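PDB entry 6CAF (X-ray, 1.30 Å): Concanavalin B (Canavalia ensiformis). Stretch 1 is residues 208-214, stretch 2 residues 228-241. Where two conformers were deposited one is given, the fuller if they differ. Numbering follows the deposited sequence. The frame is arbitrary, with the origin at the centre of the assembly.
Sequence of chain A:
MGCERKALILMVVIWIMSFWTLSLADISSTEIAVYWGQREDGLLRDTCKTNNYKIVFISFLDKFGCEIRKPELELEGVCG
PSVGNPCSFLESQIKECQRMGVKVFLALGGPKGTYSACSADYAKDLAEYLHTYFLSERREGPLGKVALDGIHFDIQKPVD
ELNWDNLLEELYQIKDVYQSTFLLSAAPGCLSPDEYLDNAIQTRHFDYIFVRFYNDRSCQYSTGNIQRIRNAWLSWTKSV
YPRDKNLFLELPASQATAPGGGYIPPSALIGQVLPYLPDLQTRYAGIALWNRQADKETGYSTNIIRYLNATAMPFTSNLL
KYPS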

# COMPACT_ATOMS: atom_id res chain seq x y z
N TYR A 208 0.48 9.33 1.54
CA TYR A 208 -0.54 8.74 0.70
C TYR A 208 -1.48 7.90 1.55
O TYR A 208 -1.02 7.19 2.46
CB TYR A 208 0.06 7.80 -0.33
CG TYR A 208 1.03 8.36 -1.30
CD1 TYR A 208 0.83 9.58 -1.90
CD2 TYR A 208 2.12 7.59 -1.71
CE1 TYR A 208 1.74 10.06 -2.86
CE2 TYR A 208 2.99 8.02 -2.69
CZ TYR A 208 2.83 9.29 -3.24
OH TYR A 208 3.73 9.68 -4.21
N ILE A 209 -2.76 7.93 1.19
CA ILE A 209 -3.75 7.08 1.82
C ILE A 209 -4.43 6.26 0.73
O ILE A 209 -4.99 6.81 -0.23
CB ILE A 209 -4.82 7.92 2.55
CG1 ILE A 209 -4.19 8.88 3.56
CG2 ILE A 209 -5.87 7.03 3.18
CD1 ILE A 209 -3.55 8.20 4.73
N PHE A 210 -4.35 4.94 0.87
CA PHE A 210 -4.92 3.98 -0.05
C PHE A 210 -6.16 3.37 0.61
O PHE A 210 -6.05 2.47 1.43
CB PHE A 210 -3.87 2.89 -0.35
CG PHE A 210 -2.67 3.37 -1.09
CD1 PHE A 210 -1.59 3.91 -0.43
CD2 PHE A 210 -2.63 3.32 -2.47
CE1 PHE A 210 -0.48 4.35 -1.12
CE2 PHE A 210 -1.52 3.77 -3.17
CZ PHE A 210 -0.45 4.32 -2.49
N VAL A 211 -7.32 3.91 0.30
CA VAL A 211 -8.53 3.51 0.99
C VAL A 211 -9.04 2.21 0.39
O VAL A 211 -9.26 2.12 -0.82
CB VAL A 211 -9.58 4.60 0.88
CG1 VAL A 211 -10.85 4.18 1.60
CG2 VAL A 211 -9.08 5.91 1.47
N ARG A 212 -9.27 1.22 1.25
CA ARG A 212 -9.69 -0.10 0.78
C ARG A 212 -11.19 -0.17 0.58
O ARG A 212 -11.96 -0.43 1.51
CB ARG A 212 -9.21 -1.18 1.75
CG ARG A 212 -7.71 -1.28 1.82
CD ARG A 212 -7.22 -2.41 2.69
NE ARG A 212 -7.20 -2.03 4.07
CZ ARG A 212 -8.05 -2.42 5.01
NH1 ARG A 212 -9.03 -3.24 4.73
NH2 ARG A 212 -7.90 -1.97 6.23
N PHE A 213 -11.59 0.09 -0.65
CA PHE A 213 -13.01 0.13 -1.01
C PHE A 213 -13.50 -1.27 -1.41
O PHE A 213 -13.97 -1.49 -2.51
CB PHE A 213 -13.26 1.13 -2.17
CG PHE A 213 -13.07 2.58 -1.79
CD1 PHE A 213 -14.03 3.25 -1.05
CD2 PHE A 213 -11.96 3.27 -2.18
CE1 PHE A 213 -13.88 4.59 -0.74
CE2 PHE A 213 -11.81 4.59 -1.87
CZ PHE A 213 -12.76 5.25 -1.12
N TYR A 214 -13.39 -2.22 -0.49
CA TYR A 214 -13.86 -3.56 -0.78
C TYR A 214 -13.99 -4.31 0.53
O TYR A 214 -13.48 -3.87 1.58
CB TYR A 214 -12.91 -4.28 -1.77
CG TYR A 214 -11.46 -4.41 -1.33
CD1 TYR A 214 -10.58 -3.39 -1.52
CD2 TYR A 214 -10.96 -5.60 -0.82
CE1 TYR A 214 -9.26 -3.50 -1.12
CE2 TYR A 214 -9.62 -5.74 -0.49
CZ TYR A 214 -8.77 -4.67 -0.61
OH TYR A 214 -7.44 -4.80 -0.25
N ARG A 228 -22.58 4.72 -2.56
CA ARG A 228 -21.85 4.45 -1.33
C ARG A 228 -20.36 4.72 -1.47
O ARG A 228 -19.74 5.27 -0.57
CB ARG A 228 -22.13 3.04 -0.83
CG ARG A 228 -23.53 2.88 -0.26
CD ARG A 228 -24.01 1.44 -0.30
NE ARG A 228 -25.26 1.23 0.42
CZ ARG A 228 -26.47 1.55 -0.06
NH1 ARG A 228 -27.53 1.28 0.68
NH2 ARG A 228 -26.63 2.12 -1.25
N ILE A 229 -19.78 4.34 -2.62
CA ILE A 229 -18.35 4.56 -2.80
C ILE A 229 -18.08 6.06 -3.00
O ILE A 229 -17.11 6.59 -2.46
CB ILE A 229 -17.75 3.70 -3.92
CG1 ILE A 229 -16.24 3.81 -3.90
CG2 ILE A 229 -18.34 4.00 -5.30
CD1 ILE A 229 -15.54 2.84 -4.81
N ARG A 230 -18.95 6.76 -3.73
CA ARG A 230 -18.76 8.20 -3.91
C ARG A 230 -18.83 8.92 -2.57
O ARG A 230 -18.04 9.82 -2.28
CB ARG A 230 -19.81 8.77 -4.84
CG ARG A 230 -19.66 10.20 -5.18
CD ARG A 230 -20.71 10.65 -6.19
NE ARG A 230 -20.42 12.00 -6.66
CZ ARG A 230 -20.81 13.09 -6.06
NH1 ARG A 230 -21.56 13.01 -4.97
NH2 ARG A 230 -20.45 14.25 -6.54
N ASN A 231 -19.81 8.52 -1.76
CA ASN A 231 -19.98 9.12 -0.45
C ASN A 231 -18.79 8.84 0.47
O ASN A 231 -18.36 9.71 1.23
CB ASN A 231 -21.26 8.65 0.18
CG ASN A 231 -21.48 9.33 1.48
OD1 ASN A 231 -21.72 10.53 1.52
ND2 ASN A 231 -21.38 8.57 2.56
N ALA A 232 -18.29 7.62 0.41
CA ALA A 232 -17.14 7.26 1.23
C ALA A 232 -15.92 8.06 0.78
O ALA A 232 -15.15 8.54 1.62
CB ALA A 232 -16.91 5.76 1.21
N TRP A 233 -15.71 8.18 -0.53
CA TRP A 233 -14.62 9.01 -1.01
C TRP A 233 -14.76 10.43 -0.45
O TRP A 233 -13.80 11.00 0.05
CB TRP A 233 -14.61 9.03 -2.54
CG TRP A 233 -13.58 9.90 -3.12
CD1 TRP A 233 -13.70 11.21 -3.37
CD2 TRP A 233 -12.23 9.55 -3.44
NE1 TRP A 233 -12.53 11.72 -3.88
CE2 TRP A 233 -11.62 10.71 -3.92
CE3 TRP A 233 -11.51 8.37 -3.40
CZ2 TRP A 233 -10.29 10.73 -4.35
CZ3 TRP A 233 -10.20 8.38 -3.81
CH2 TRP A 233 -9.61 9.55 -4.29
N LEU A 234 -15.95 11.00 -0.56
CA LEU A 234 -16.20 12.30 0.01
C LEU A 234 -15.79 12.36 1.48
O LEU A 234 -15.10 13.30 1.91
CB LEU A 234 -17.68 12.68 -0.16
CG LEU A 234 -18.09 14.02 0.41
CD1 LEU A 234 -17.32 15.17 -0.23
CD2 LEU A 234 -19.59 14.25 0.27
N SER A 235 -16.23 11.38 2.26
CA SER A 235 -15.87 11.35 3.67
C SER A 235 -14.36 11.38 3.87
O SER A 235 -13.84 12.09 4.75
CB SER A 235 -16.48 10.13 4.32
OG SER A 235 -17.88 10.13 4.23
N TRP A 236 -13.64 10.60 3.07
CA TRP A 236 -12.18 10.55 3.17
C TRP A 236 -11.54 11.88 2.76
O TRP A 236 -10.52 12.26 3.34
CB TRP A 236 -11.62 9.36 2.36
CG TRP A 236 -11.79 8.11 3.14
CD1 TRP A 236 -12.78 7.20 3.03
CD2 TRP A 236 -10.98 7.69 4.24
NE1 TRP A 236 -12.63 6.22 3.97
CE2 TRP A 236 -11.53 6.50 4.74
CE3 TRP A 236 -9.84 8.20 4.85
CZ2 TRP A 236 -10.98 5.82 5.81
CZ3 TRP A 236 -9.31 7.53 5.92
CH2 TRP A 236 -9.87 6.36 6.39
N THR A 237 -12.11 12.58 1.78
CA THR A 237 -11.53 13.87 1.44
C THR A 237 -11.60 14.83 2.61
O THR A 237 -10.76 15.70 2.75
CB THR A 237 -12.17 14.54 0.22
OG1 THR A 237 -13.53 14.89 0.46
CG2 THR A 237 -12.03 13.67 -1.02
N LYS A 238 -12.61 14.67 3.46
CA LYS A 238 -12.71 15.54 4.65
C LYS A 238 -11.83 15.07 5.80
O LYS A 238 -11.37 15.89 6.60
CB LYS A 238 -14.13 15.61 5.15
CG LYS A 238 -15.10 16.05 4.10
CD LYS A 238 -14.62 17.28 3.37
CE LYS A 238 -15.73 17.78 2.49
NZ LYS A 238 -15.32 18.97 1.70
N SER A 239 -11.62 13.96 5.94
CA SER A 239 -10.90 13.20 7.03
C SER A 239 -9.33 13.39 6.77
O SER A 239 -8.56 13.38 7.73
CB SER A 239 -11.30 11.70 7.01
OG SER A 239 -12.35 11.37 7.92
N VAL A 240 -8.90 13.37 5.60
CA VAL A 240 -7.48 13.34 5.33
C VAL A 240 -6.98 14.73 4.97
O VAL A 240 -7.40 15.34 3.97
CB VAL A 240 -7.14 12.37 4.17
CG1 VAL A 240 -5.66 12.49 3.79
CG2 VAL A 240 -7.51 10.96 4.54
N TYR A 241 -6.08 15.23 5.82
CA TYR A 241 -5.34 16.43 5.58
C TYR A 241 -3.89 16.04 5.36
O TYR A 241 -3.44 15.03 5.91
CB TYR A 241 -5.40 17.35 6.81
CG TYR A 241 -6.77 17.82 7.21
CD1 TYR A 241 -7.60 17.03 8.01
CD2 TYR A 241 -7.21 19.10 6.93
CE1 TYR A 241 -8.87 17.47 8.41
CE2 TYR A 241 -8.46 19.57 7.35
CZ TYR A 241 -9.28 18.75 8.09
OH TYR A 241 -10.52 19.19 8.47

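What joins the strand 208-212 and the residues just after it to the helix of 228-239? No hydrogen bond crosses between them; the contact is apolar packing, burying 361 Å² counted over both sides. Ile209, Val211 and Phe213, alternate residues of the chain, all point their CA-to-CB bonds toward the helix, while Phe210 and Arg212 between them make no contact with it.

Why does Phe213 cover the most surface? Its flat ring reaches three helix residues at once. Ile229 leaves its CA sideways, but with both chi angles t its end comes nearer, and its CG1 lies 3.6 Å from CD1 of Phe213, in an off-centre CH-pi contact. At the ring's edge, the CB of Ala232 sits 3.8 Å from Phe213 CE1; the small methyl fills its place while the helix backbone stays close, with Trp233 N 4.0 Å from that same CE1. Trp233 adds its own ring edge, its CE3 lying 4.1 Å from Phe213 CZ.

How does Trp236 receive the strand? Its indole offers one face to Val211, whose CG1 stands 3.9 Å from the centroid of the Trp236 five-membered ring, close to the ring normal. The branched valine also brings CG2 to 3.8 Å from Trp236 CD2, so both methyls pack on the indole. NE1 of Trp236 is hydrogen-bonded elsewhere in the structure, which lets this polar atom be buried in an otherwise apolar contact.

What closes the other end? Ile209 CG1 meets CG1 of Val240 at 3.9 Å, and Ile209 CG2 lies more loosely, 4.4 Å from Trp236 CZ3. Val240 is the first residue to leave helical phi/psi, yet its N still bonds to Trp236 O at 3.0 Å, and its CA-to-CB bond points toward the strand. Both branched aliphatic residues are buried, as suits an apolar contact with no hydrogen bond across it.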